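Local coordinates for salt-tolerant glutaminase (Micrococcus luteus, PDB 3IH8) that probably hydrolyses L-glutamine to L-glutamate and ammonium, as a salt-tolerant member of the glutaminase family, at the interface of chains A and B. Sequence-based numbering; all coordinates share one arbitrary frame. Chains: chain A/B, Salt-tolerant glutaminase.

The C-alpha centres of contact 1 and contact 2 lie about 21 Å apart on one two-fold symmetric interface. The same two arginines occur in both, as A:Arg336 and B:Arg303 in contact 1 and as B:Arg336 and A:Arg303 in contact 2, so each patch covers part of the other's symmetry mate. Contact 1 sets the start of helix 419-433 against the end of helix 289-302 of the partner. Contact 2 joins the 308-310 loop of chain A to the start of helix 337-348 of chain B. The STAS-family segment of each chain thus packs on the other chain. The protein is a homotetramer, and this dimer may be one of its building blocks.

Contact 1: the interface of chains A and B. Residues chain A 336, 418, 420, 423; chain B 301-303.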
ATOM      1  N   ARG A 336     -15.481   4.171  -0.126  1.00 33.34           N
ATOM      2  CA  ARG A 336     -14.801   4.451   1.125  1.00 31.61           C
ATOM      3  C   ARG A 336     -14.447   5.923   0.988  1.00 33.01           C
ATOM      4  O   ARG A 336     -15.073   6.636   0.203  1.00 31.76           O
ATOM      5  CB  ARG A 336     -13.537   3.602   1.269  1.00 30.48           C
ATOM      6  CG  ARG A 336     -13.803   2.107   1.217  1.00 30.49           C
ATOM      7  CD  ARG A 336     -12.669   1.308   1.854  1.00 36.61           C
ATOM      8  NE  ARG A 336     -12.651   1.475   3.308  1.00 41.93           N
ATOM      9  CZ  ARG A 336     -11.684   1.035   4.106  1.00 40.65           C
ATOM     10  NH1 ARG A 336     -10.644   0.393   3.595  1.00 39.87           N
ATOM     11  NH2 ARG A 336     -11.756   1.237   5.415  1.00 43.15           N
ATOM     12  N   ASP A 418     -18.250   1.757   3.387  1.00 51.18           N
ATOM     13  CA  ASP A 418     -17.757   1.679   4.755  1.00 49.45           C
ATOM     14  C   ASP A 418     -18.358   2.802   5.607  1.00 45.52           C
ATOM     15  O   ASP A 418     -18.958   3.730   5.083  1.00 43.00           O
ATOM     16  CB  ASP A 418     -16.221   1.734   4.764  1.00 49.87           C
ATOM     17  CG  ASP A 418     -15.665   3.088   4.334  1.00 54.15           C
ATOM     18  OD1 ASP A 418     -16.291   3.777   3.505  1.00 59.35           O
ATOM     19  OD2 ASP A 418     -14.571   3.451   4.819  1.00 53.36           O
ATOM     20  N   VAL A 420     -17.122   5.355   7.080  1.00 38.53           N
ATOM     21  CA  VAL A 420     -16.659   6.692   6.687  1.00 35.22           C
ATOM     22  C   VAL A 420     -17.447   7.218   5.495  1.00 30.90           C
ATOM     23  O   VAL A 420     -17.959   8.323   5.529  1.00 29.24           O
ATOM     24  CB  VAL A 420     -15.150   6.692   6.329  1.00 32.71           C
ATOM     25  CG1 VAL A 420     -14.766   8.011   5.676  1.00 30.69           C
ATOM     26  CG2 VAL A 420     -14.319   6.473   7.590  1.00 33.34           C
ATOM     27  N   ARG A 423     -21.036   8.179   6.435  1.00 35.96           N
ATOM     28  CA  ARG A 423     -21.109   9.449   7.154  1.00 37.95           C
ATOM     29  C   ARG A 423     -20.836  10.658   6.251  1.00 38.42           C
ATOM     30  O   ARG A 423     -21.463  11.707   6.403  1.00 41.56           O
ATOM     31  CB  ARG A 423     -20.129   9.454   8.333  1.00 39.29           C
ATOM     32  CG  ARG A 423     -20.440   8.416   9.405  1.00 41.25           C
ATOM     33  CD  ARG A 423     -19.437   8.452  10.551  1.00 45.20           C
ATOM     34  NE  ARG A 423     -18.069   8.220  10.095  1.00 53.01           N
ATOM     35  CZ  ARG A 423     -17.037   7.989  10.902  1.00 58.03           C
ATOM     36  NH1 ARG A 423     -17.212   7.957  12.215  1.00 58.74           N
ATOM     37  NH2 ARG A 423     -15.822   7.803  10.398  1.00 59.55           N
TER
ATOM     38  N   ASP B 301      -9.769   8.691  11.504  1.00 36.75           N
ATOM     39  CA  ASP B 301     -11.077   9.277  11.217  1.00 38.70           C
ATOM     40  C   ASP B 301     -11.631   9.013   9.817  1.00 38.96           C
ATOM     41  O   ASP B 301     -12.821   8.725   9.658  1.00 38.16           O
ATOM     42  CB  ASP B 301     -11.021  10.781  11.488  1.00 39.74           C
ATOM     43  CG  ASP B 301     -10.792  11.093  12.960  1.00 42.33           C
ATOM     44  OD1 ASP B 301     -10.304  10.210  13.699  1.00 43.32           O
ATOM     45  OD2 ASP B 301     -11.092  12.225  13.376  1.00 46.22           O
ATOM     46  N   PHE B 302     -10.778   9.114   8.802  1.00 35.53           N
ATOM     47  CA  PHE B 302     -11.215   8.880   7.430  1.00 33.02           C
ATOM     48  C   PHE B 302     -11.000   7.434   7.027  1.00 33.54           C
ATOM     49  O   PHE B 302     -11.311   7.041   5.898  1.00 33.06           O
ATOM     50  CB  PHE B 302     -10.454   9.801   6.473  1.00 29.77           C
ATOM     51  CG  PHE B 302     -10.938  11.224   6.488  1.00 32.44           C
ATOM     52  CD1 PHE B 302     -10.046  12.278   6.311  1.00 32.30           C
ATOM     53  CD2 PHE B 302     -12.288  11.517   6.663  1.00 31.63           C
ATOM     54  CE1 PHE B 302     -10.494  13.598   6.310  1.00 30.03           C
ATOM     55  CE2 PHE B 302     -12.740  12.835   6.661  1.00 29.56           C
ATOM     56  CZ  PHE B 302     -11.836  13.874   6.484  1.00 28.47           C
ATOM     57  N   ARG B 303     -10.470   6.648   7.959  1.00 35.90           N
ATOM     58  CA  ARG B 303     -10.175   5.241   7.705  1.00 39.86           C
ATOM     59  C   ARG B 303      -9.376   5.124   6.419  1.00 39.02           C
ATOM     60  O   ARG B 303      -9.715   4.368   5.517  1.00 42.58           O
ATOM     61  CB  ARG B 303     -11.467   4.427   7.602  1.00 45.72           C
ATOM     62  CG  ARG B 303     -12.241   4.370   8.903  1.00 52.31           C
ATOM     63  CD  ARG B 303     -11.491   3.574   9.951  1.00 59.51           C
ATOM     64  NE  ARG B 303     -11.618   4.168  11.277  1.00 65.77           N
ATOM     65  CZ  ARG B 303     -11.303   3.545  12.407  1.00 69.94           C
ATOM     66  NH1 ARG B 303     -11.445   4.165  13.570  1.00 72.51           N
ATOM     67  NH2 ARG B 303     -10.860   2.297  12.378  1.00 69.99           N
TER
HETATM   68  O   HOH W   1     -12.223   5.253   4.127  1.00 32.47           O
HETATM   69  O   HOH W   2     -14.123   7.986  12.319  1.00 73.88           O
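Phi and psi both near 50° give B:Arg303 a left-handed backbone turn directly after helix 289-302, and this turn meets A:Val420, in the first turn of helix 419-433. The patch joins the STAS-family segment of chain A to the end of the glutaminase-family segment of chain B. Apolar contact rests on A:Val420. Its methyl CG2 reaches CG of B:Arg303 at 3.2 Å, a tight approach in which the two side chains cross obliquely. The other methyl, CG1, stands anti to the valine's backbone N (chi1 169°) and faces the carbonyl O of B:Phe302 at 3.6 Å.

Water carries polar links between the residues described here. Water 1 sits 2.7 Å from O of B:Phe302 and 3.0 Å from O of B:Arg303, and also contacts the carboxylate oxygen OD2 of A:Asp418. Three oxygens surround a molecule with two hydrogens, so it is unlikely to donate fully to all three. The same OD2 accepts NE of A:Arg336 at 3.1 Å; the donor stands above the carboxylate plane, while OD2 lies nearly in the guanidinium plane. This same-chain salt bridge is likely to steady the carboxylate that contacts water 1.

At the other end, NH2 of A:Arg423 binds water 2 at 2.6 Å, at the guanidinium edge. Water 2 lies 3.1 Å from O of B:Asp301, a carbonyl in the last turn of its helix, whose partial negative charge would probably favour the nearby guanidinium.

Contact 2: the interface of chains A and B. Residues chain A 303, 308-310; chain B 312, 336, 338.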
ATOM      1  N   ARG A 303       2.774  -5.510 -13.383  1.00 35.90           N
ATOM      2  CA  ARG A 303       2.904  -4.166 -12.828  1.00 39.86           C
ATOM      3  C   ARG A 303       1.988  -4.032 -11.626  1.00 39.02           C
ATOM      4  O   ARG A 303       1.190  -3.107 -11.525  1.00 42.58           O
ATOM      5  CB  ARG A 303       2.558  -3.110 -13.880  1.00 45.72           C
ATOM      6  CG  ARG A 303       3.532  -3.083 -15.041  1.00 52.31           C
ATOM      7  CD  ARG A 303       4.897  -2.599 -14.598  1.00 59.51           C
ATOM      8  NE  ARG A 303       5.972  -3.333 -15.256  1.00 65.77           N
ATOM      9  CZ  ARG A 303       7.242  -2.944 -15.269  1.00 69.94           C
ATOM     10  NH1 ARG A 303       8.156  -3.679 -15.888  1.00 72.51           N
ATOM     11  NH2 ARG A 303       7.598  -1.815 -14.677  1.00 69.99           N
ATOM     12  N   ASP A 308       0.540   1.197  -6.095  1.00 34.14           N
ATOM     13  CA  ASP A 308      -0.285   1.520  -7.259  1.00 35.98           C
ATOM     14  C   ASP A 308      -1.455   2.429  -6.903  1.00 41.43           C
ATOM     15  O   ASP A 308      -2.071   2.285  -5.844  1.00 42.23           O
ATOM     16  CB  ASP A 308      -0.856   0.247  -7.865  1.00 36.50           C
ATOM     17  CG  ASP A 308       0.203  -0.638  -8.466  1.00 40.82           C
ATOM     18  OD1 ASP A 308      -0.037  -1.869  -8.557  1.00 37.36           O
ATOM     19  OD2 ASP A 308       1.263  -0.100  -8.860  1.00 44.27           O
ATOM     20  N   GLY A 309      -1.772   3.358  -7.796  1.00 48.18           N
ATOM     21  CA  GLY A 309      -2.887   4.255  -7.547  1.00 53.36           C
ATOM     22  C   GLY A 309      -4.186   3.657  -8.065  1.00 56.78           C
ATOM     23  O   GLY A 309      -5.033   4.369  -8.599  1.00 61.06           O
ATOM     24  N   ASP A 310      -4.346   2.346  -7.894  1.00 55.51           N
ATOM     25  CA  ASP A 310      -5.536   1.635  -8.358  1.00 54.54           C
ATOM     26  C   ASP A 310      -6.748   1.851  -7.433  1.00 50.64           C
ATOM     27  O   ASP A 310      -7.133   0.956  -6.677  1.00 51.72           O
ATOM     28  CB  ASP A 310      -5.213   0.141  -8.468  1.00 54.28           C
ATOM     29  CG  ASP A 310      -6.217  -0.610  -9.315  1.00 59.06           C
ATOM     30  OD1 ASP A 310      -7.432  -0.462  -9.069  1.00 63.66           O
ATOM     31  OD2 ASP A 310      -5.793  -1.351 -10.222  1.00 60.44           O
TER
ATOM     32  N   LEU B 312     -10.501  -0.418  -8.244  1.00 33.83           N
ATOM     33  CA  LEU B 312     -11.541  -0.444  -9.266  1.00 31.12           C
ATOM     34  C   LEU B 312     -12.161  -1.839  -9.387  1.00 33.23           C
ATOM     35  O   LEU B 312     -13.386  -1.993  -9.373  1.00 32.76           O
ATOM     36  CB  LEU B 312     -10.958  -0.027 -10.621  1.00 26.55           C
ATOM     37  CG  LEU B 312     -11.947   0.160 -11.789  1.00 30.01           C
ATOM     38  CD1 LEU B 312     -12.994   1.212 -11.427  1.00 32.58           C
ATOM     39  CD2 LEU B 312     -11.188   0.600 -13.032  1.00 28.79           C
ATOM     40  N   ARG B 336      -5.838  -1.019 -14.899  1.00 33.34           N
ATOM     41  CA  ARG B 336      -4.516  -1.596 -14.738  1.00 31.61           C
ATOM     42  C   ARG B 336      -4.817  -3.076 -14.564  1.00 33.01           C
ATOM     43  O   ARG B 336      -5.883  -3.538 -14.972  1.00 31.76           O
ATOM     44  CB  ARG B 336      -3.816  -1.036 -13.498  1.00 30.48           C
ATOM     45  CG  ARG B 336      -3.657   0.475 -13.521  1.00 30.49           C
ATOM     46  CD  ARG B 336      -2.551   0.942 -12.580  1.00 36.61           C
ATOM     47  NE  ARG B 336      -1.228   0.577 -13.089  1.00 41.93           N
ATOM     48  CZ  ARG B 336      -0.095   0.707 -12.407  1.00 40.65           C
ATOM     49  NH1 ARG B 336      -0.114   1.198 -11.177  1.00 39.87           N
ATOM     50  NH2 ARG B 336       1.058   0.344 -12.955  1.00 43.15           N
ATOM     51  N   GLY B 338      -5.839  -5.029 -12.026  1.00 27.26           N
ATOM     52  CA  GLY B 338      -7.107  -5.311 -11.364  1.00 24.89           C
ATOM     53  C   GLY B 338      -8.347  -5.171 -12.226  1.00 28.27           C
ATOM     54  O   GLY B 338      -9.186  -6.073 -12.269  1.00 27.81           O
TER
HETATM   55  O   HOH W   3      -7.695  -1.346 -12.262  1.00 31.21           O
HETATM   56  O   HOH W   4      -4.118  -3.367 -10.576  1.00 41.61           O
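Charge pairing in this patch joins B:Arg336 to A:Asp308, on a loop that follows helix 289-302 in this glutaminase-family chain. Guanidinium nitrogen NH1 lies 3.0 Å from the carboxylate oxygen OD2 of A:Asp308. The salt bridge is clear from the distance, but as a hydrogen bond it is weak, with only 122° at the hydrogen. The planes of guanidinium and carboxylate stand 65° apart, which rules out a flat two-pronged pairing. A bend at chi3 turns the arginine's end towards this loop, and the partner hides 79 Å² of its surface. The other terminal nitrogen, NH2, comes within 3.7 Å of the backbone O of A:Arg303, too long for a bond, though the carbonyl would probably favour the charge nearby.

Direct bonding to the main chain falls to A:Asp310. Its OD1 accepts the amide N of B:Leu312 at 3.2 Å, met nearly along the C-O axis. With CG anti to the backbone N (chi1 -163°), the carboxylate turns to chain B, OD1 to B:Leu312 N and OD2 to the waters.

Water-mediated links use the second oxygen, OD2. It lies 2.8 Å from water 3 and 2.6 Å from water 4. Water 3 is reached by the backbone N of B:Arg336, and water 4 lies 2.8 Å from N of B:Gly338. That glycine lies in the first turn of helix 337-348, so the carboxylate faces a helix start through water and would probably be stabilised there. With an alanine in place of A:Asp310, B:Leu312 N would probably lose this acceptor and both waters the oxygen that ties them to chain A.

Together the bridge and the aspartate's bonds tie the 308-310 loop of chain A to B:Arg336, to B:Leu312 and, through water, to the start of helix 337-348 of chain B, which is likely to hold the two subunits in register.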